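Ribonucleoside-diphosphate reductase subunit beta (Streptococcus sanguinis, PDB 4N83) probably serves as the dimetal-binding, radical-generating subunit of a class Ib ribonucleotide reductase, which converts ribonucleotides into the deoxyribonucleotides needed for DNA synthesis. Local coordinates at residues G56-G61 with F165-Y170; L172-L177 with N278-N283. All blocks are in the same frame, centred on the assembly; numbering follows the deposited sequence.

Contact 1. Residues G56-G61 with F165-Y170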
# COMPACT_ATOMS: atom_id res chain seq x y z
N GLY A 56 -18.28 15.66 13.96
CA GLY A 56 -18.17 14.20 14.07
C GLY A 56 -18.91 13.46 12.96
O GLY A 56 -18.42 12.45 12.46
N LYS A 57 -20.08 13.97 12.59
CA LYS A 57 -20.88 13.39 11.51
C LYS A 57 -20.19 13.55 10.14
O LYS A 57 -20.38 12.71 9.25
CB LYS A 57 -22.26 14.05 11.46
CG LYS A 57 -23.18 13.66 12.61
CD LYS A 57 -24.56 14.28 12.45
CE LYS A 57 -25.56 13.66 13.41
NZ LYS A 57 -26.91 14.26 13.26
N VAL A 58 -19.42 14.61 9.99
CA VAL A 58 -18.69 14.89 8.75
C VAL A 58 -17.52 13.92 8.58
O VAL A 58 -17.44 13.21 7.58
CB VAL A 58 -18.20 16.35 8.70
CG1 VAL A 58 -17.04 16.53 7.74
CG2 VAL A 58 -19.35 17.27 8.32
N PHE A 59 -16.61 13.91 9.55
CA PHE A 59 -15.42 13.05 9.48
C PHE A 59 -15.81 11.58 9.47
O PHE A 59 -15.28 10.80 8.68
CB PHE A 59 -14.46 13.32 10.64
CG PHE A 59 -13.84 14.70 10.62
CD1 PHE A 59 -13.34 15.25 9.44
CD2 PHE A 59 -13.71 15.43 11.79
CE1 PHE A 59 -12.77 16.51 9.43
CE2 PHE A 59 -13.13 16.69 11.79
CZ PHE A 59 -12.66 17.23 10.60
N GLY A 60 -16.75 11.21 10.34
CA GLY A 60 -17.25 9.84 10.41
C GLY A 60 -17.86 9.35 9.11
O GLY A 60 -17.71 8.19 8.74
N GLY A 61 -18.55 10.25 8.41
CA GLY A 61 -19.14 9.93 7.11
C GLY A 61 -18.08 9.71 6.04
O GLY A 61 -18.22 8.83 5.19
N PHE A 165 -15.33 18.09 3.38
CA PHE A 165 -14.18 18.98 3.50
C PHE A 165 -14.55 20.46 3.71
O PHE A 165 -13.73 21.23 4.20
CB PHE A 165 -13.25 18.88 2.27
CG PHE A 165 -12.54 17.55 2.13
CD1 PHE A 165 -12.04 16.87 3.24
CD2 PHE A 165 -12.33 17.00 0.87
CE1 PHE A 165 -11.38 15.66 3.09
CE2 PHE A 165 -11.67 15.80 0.72
CZ PHE A 165 -11.19 15.13 1.83
N PHE A 166 -15.77 20.84 3.34
CA PHE A 166 -16.25 22.22 3.50
C PHE A 166 -16.16 22.73 4.94
O PHE A 166 -15.85 23.91 5.16
CB PHE A 166 -17.70 22.33 3.00
CG PHE A 166 -18.24 23.74 2.98
CD1 PHE A 166 -18.15 24.52 1.84
CD2 PHE A 166 -18.86 24.27 4.10
CE1 PHE A 166 -18.64 25.81 1.82
CE2 PHE A 166 -19.36 25.57 4.09
CZ PHE A 166 -19.25 26.34 2.95
N THR A 167 -16.43 21.86 5.91
CA THR A 167 -16.46 22.25 7.32
C THR A 167 -15.07 22.59 7.90
O THR A 167 -14.87 23.69 8.41
CB THR A 167 -17.16 21.18 8.19
OG1 THR A 167 -18.45 20.89 7.64
CG2 THR A 167 -17.33 21.67 9.63
N PRO A 168 -14.09 21.65 7.83
CA PRO A 168 -12.76 21.97 8.36
C PRO A 168 -12.03 23.07 7.60
O PRO A 168 -11.23 23.80 8.19
CB PRO A 168 -12.01 20.64 8.25
CG PRO A 168 -12.71 19.90 7.17
CD PRO A 168 -14.15 20.27 7.32
N LEU A 169 -12.29 23.19 6.30
CA LEU A 169 -11.75 24.28 5.48
C LEU A 169 -12.35 25.63 5.88
O LEU A 169 -11.68 26.66 5.79
CB LEU A 169 -12.00 24.02 3.99
CG LEU A 169 -11.22 22.87 3.34
CD1 LEU A 169 -11.78 22.57 1.95
CD2 LEU A 169 -9.74 23.17 3.27
N TYR A 170 -13.62 25.62 6.30
CA TYR A 170 -14.29 26.82 6.79
C TYR A 170 -13.62 27.35 8.06
O TYR A 170 -13.36 28.55 8.18
CB TYR A 170 -15.78 26.54 7.04
CG TYR A 170 -16.50 27.60 7.85
CD1 TYR A 170 -17.05 28.72 7.23
CD2 TYR A 170 -16.65 27.48 9.23
CE1 TYR A 170 -17.72 29.69 7.96
CE2 TYR A 170 -17.31 28.44 9.97
CZ TYR A 170 -17.84 29.55 9.33
OH TYR A 170 -18.50 30.50 10.07

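Contact 2. Residues L172-L177 with N278-N283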
# COMPACT_ATOMS: atom_id res chain seq x y z
N LEU A 172 -10.54 26.61 9.16
CA LEU A 172 -9.16 26.98 8.83
C LEU A 172 -9.08 28.42 8.31
O LEU A 172 -8.12 29.13 8.58
CB LEU A 172 -8.57 26.03 7.79
CG LEU A 172 -7.12 26.27 7.35
CD1 LEU A 172 -6.16 26.21 8.53
CD2 LEU A 172 -6.70 25.27 6.28
N GLY A 173 -10.11 28.84 7.57
CA GLY A 173 -10.21 30.21 7.09
C GLY A 173 -10.42 31.23 8.20
O GLY A 173 -10.00 32.38 8.07
N ASN A 174 -11.06 30.80 9.29
CA ASN A 174 -11.25 31.64 10.47
C ASN A 174 -10.10 31.54 11.48
O ASN A 174 -10.16 32.13 12.56
CB ASN A 174 -12.57 31.28 11.17
CG ASN A 174 -13.79 31.76 10.42
OD1 ASN A 174 -14.52 32.64 10.89
ND2 ASN A 174 -14.03 31.21 9.23
N ASN A 175 -9.05 30.80 11.12
CA ASN A 175 -7.90 30.53 12.00
C ASN A 175 -8.29 29.66 13.20
O ASN A 175 -7.75 29.81 14.30
CB ASN A 175 -7.25 31.85 12.45
CG ASN A 175 -5.78 31.70 12.80
OD1 ASN A 175 -5.03 31.04 12.08
ND2 ASN A 175 -5.36 32.32 13.89
N LYS A 176 -9.22 28.74 12.97
CA LYS A 176 -9.75 27.84 14.01
C LYS A 176 -9.49 26.39 13.60
O LYS A 176 -9.52 26.07 12.41
CB LYS A 176 -11.25 28.06 14.19
CG LYS A 176 -11.67 29.51 14.44
CD LYS A 176 -11.91 29.80 15.92
CE LYS A 176 -13.29 29.31 16.36
NZ LYS A 176 -13.64 29.79 17.72
N LEU A 177 -9.24 25.53 14.58
CA LEU A 177 -8.98 24.10 14.34
C LEU A 177 -7.86 23.91 13.30
O LEU A 177 -8.07 23.32 12.24
CB LEU A 177 -10.26 23.39 13.88
CG LEU A 177 -11.49 23.51 14.78
CD1 LEU A 177 -12.69 22.86 14.12
CD2 LEU A 177 -11.24 22.90 16.15
N ASN A 278 -17.83 30.08 -1.05
CA ASN A 278 -17.49 30.86 0.14
C ASN A 278 -16.02 31.30 0.11
O ASN A 278 -15.14 30.48 -0.17
CB ASN A 278 -17.76 30.03 1.41
CG ASN A 278 -17.48 30.80 2.69
OD1 ASN A 278 -16.32 31.09 3.01
ND2 ASN A 278 -18.53 31.12 3.44
N PRO A 279 -15.75 32.59 0.39
CA PRO A 279 -14.38 33.10 0.28
C PRO A 279 -13.42 32.56 1.33
O PRO A 279 -12.24 32.36 1.03
CB PRO A 279 -14.57 34.62 0.44
CG PRO A 279 -15.81 34.76 1.25
CD PRO A 279 -16.70 33.63 0.83
N ILE A 280 -13.91 32.32 2.55
CA ILE A 280 -13.06 31.85 3.64
C ILE A 280 -12.75 30.36 3.51
O ILE A 280 -11.76 29.87 4.07
CB ILE A 280 -13.67 32.18 5.04
CG1 ILE A 280 -12.59 32.70 5.99
CG2 ILE A 280 -14.41 30.99 5.64
CD1 ILE A 280 -12.21 34.15 5.76
N VAL A 281 -13.59 29.63 2.77
CA VAL A 281 -13.33 28.23 2.43
C VAL A 281 -12.30 28.17 1.30
O VAL A 281 -11.46 27.27 1.27
CB VAL A 281 -14.62 27.49 2.02
CG1 VAL A 281 -14.31 26.07 1.57
CG2 VAL A 281 -15.61 27.48 3.18
N MET A 282 -12.38 29.12 0.37
CA MET A 282 -11.38 29.24 -0.70
C MET A 282 -10.06 29.78 -0.15
O MET A 282 -9.00 29.56 -0.73
CB MET A 282 -11.91 30.15 -1.82
CG MET A 282 -11.27 29.89 -3.18
SD MET A 282 -11.46 28.20 -3.78
CE MET A 282 -13.24 28.02 -3.80
N ASN A 283 -10.13 30.50 0.97
CA ASN A 283 -8.95 30.88 1.75
C ASN A 283 -8.31 29.64 2.39
O ASN A 283 -7.09 29.57 2.54
CB ASN A 283 -9.32 31.91 2.83
CG ASN A 283 -8.14 32.33 3.68
OD1 ASN A 283 -8.19 32.24 4.91
ND2 ASN A 283 -7.07 32.78 3.04

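Contact 1. Residues G56-G61 with F165-Y170
Val58 and Phe59, neighbours on helix 49-78, meet Thr167 and Pro168, neighbours on helix 162-173, in two adjacent van der Waals contacts, one against a hydroxyl and one apolar. Val58 gives up the largest area. Its CB points at the other helix, and its CG2 branch, lying anti to the carbonyl carbon, comes within 3.8 Å of Thr167 OG1 as the two side chains cross obliquely. The methyl can only pack; the hydroxyl is hydrogen-bonded to Tyr240 OH. Beside it, Pro168 meets the far end of the Phe59 ring: Phe59 CE1 lies 4.1 Å from Pro168 CG, and Phe59 CZ is 4.2 Å from Pro168 CB. The ring and the pyrrolidine run antiparallel past one another, Pro168 CG meeting the ring at a slant. Pro168 also belongs to a kink: neither Thr167 N nor Pro168 N, which has no hydrogen to give, bonds to the preceding helical turn; the regular pattern resumes with Leu169 N to Phe165 O. The backbones stay well apart, with 7.8 Å between Val58 CA and Thr167 CA. Phe59 is enclosed further by Val180 and Ile184 of helix 178-206 and by Ile107 and Phe108 of helix 84-111. Its side chain also touches that of Tyr104, the predicted active-site residue, so this buried helix-helix contact belongs to the hydrophobic core beside the probable radical site in the ferritin-like helical bundle of ribonucleotide reductase small subunits.

Contact 2. Residues L172-L177 with N278-N283
Off the ND2 end of the Asn174 amide, Ile280 CG2 lies fairly close to the amide plane, 3.6 Å from Asn174 ND2, while Ile280 CG1 stands beyond the same nitrogen but well off the plane, to one side; the two side chains cross at about a right angle. Asn174 ND2 is hydrogen-bonded to Tyr170 O, and the Ile280 branches pack against it. The Asn283 amide, its CG anti to the backbone N (chi1 179°), extends across to set OD1 3.6 Å from both Gly173 CA and Gly173 O, which lie near its plane beyond that oxygen. Between the two amides, Ile280 lays CG1 against the Gly173 carbonyl. With no side chain on Gly173, the backbones close to 4.8 Å between Gly173 CA and Ile280 CA, and Gly173 CA makes a CH...O contact with Ile280 O at 3.4 Å. A third amide, that of Asn278, starts helix 279-285: its OD1 accepts from Val281 N at 3.1 Å and weakly from Ile280 N, while Asn278 ND2 is hydrogen-bonded to Glu248 OE1. Helix 162-173 ends in a Schellman motif, with Asn175 at positive phi (67°). Near the surface, then, a glycine-mediated close approach joins the Schellman-capped C-terminal end of helix 162-173 to the asparagine-capped start of helix 279-285.

In the fold
The two contacts follow one another along the chain, contact 1 closing before contact 2 opens, and their centres lie 13 Å apart on the same side of the chain's centre. Helix 162-173 is common to both. Its kinked middle faces helix 49-78 in the buried interior, while its last turn and the loop beyond meet helix 279-285 nearer the surface. The two contacts also touch directly: Phe166, Leu169 and Tyr170 pack on Val281, and Tyr170 O lies 3.7 Å from Ile280 CG2. This short helix thus bridges the bundle core near Tyr104 and the last helix of the modelled chain, which packs against it, away from the dimanganese site.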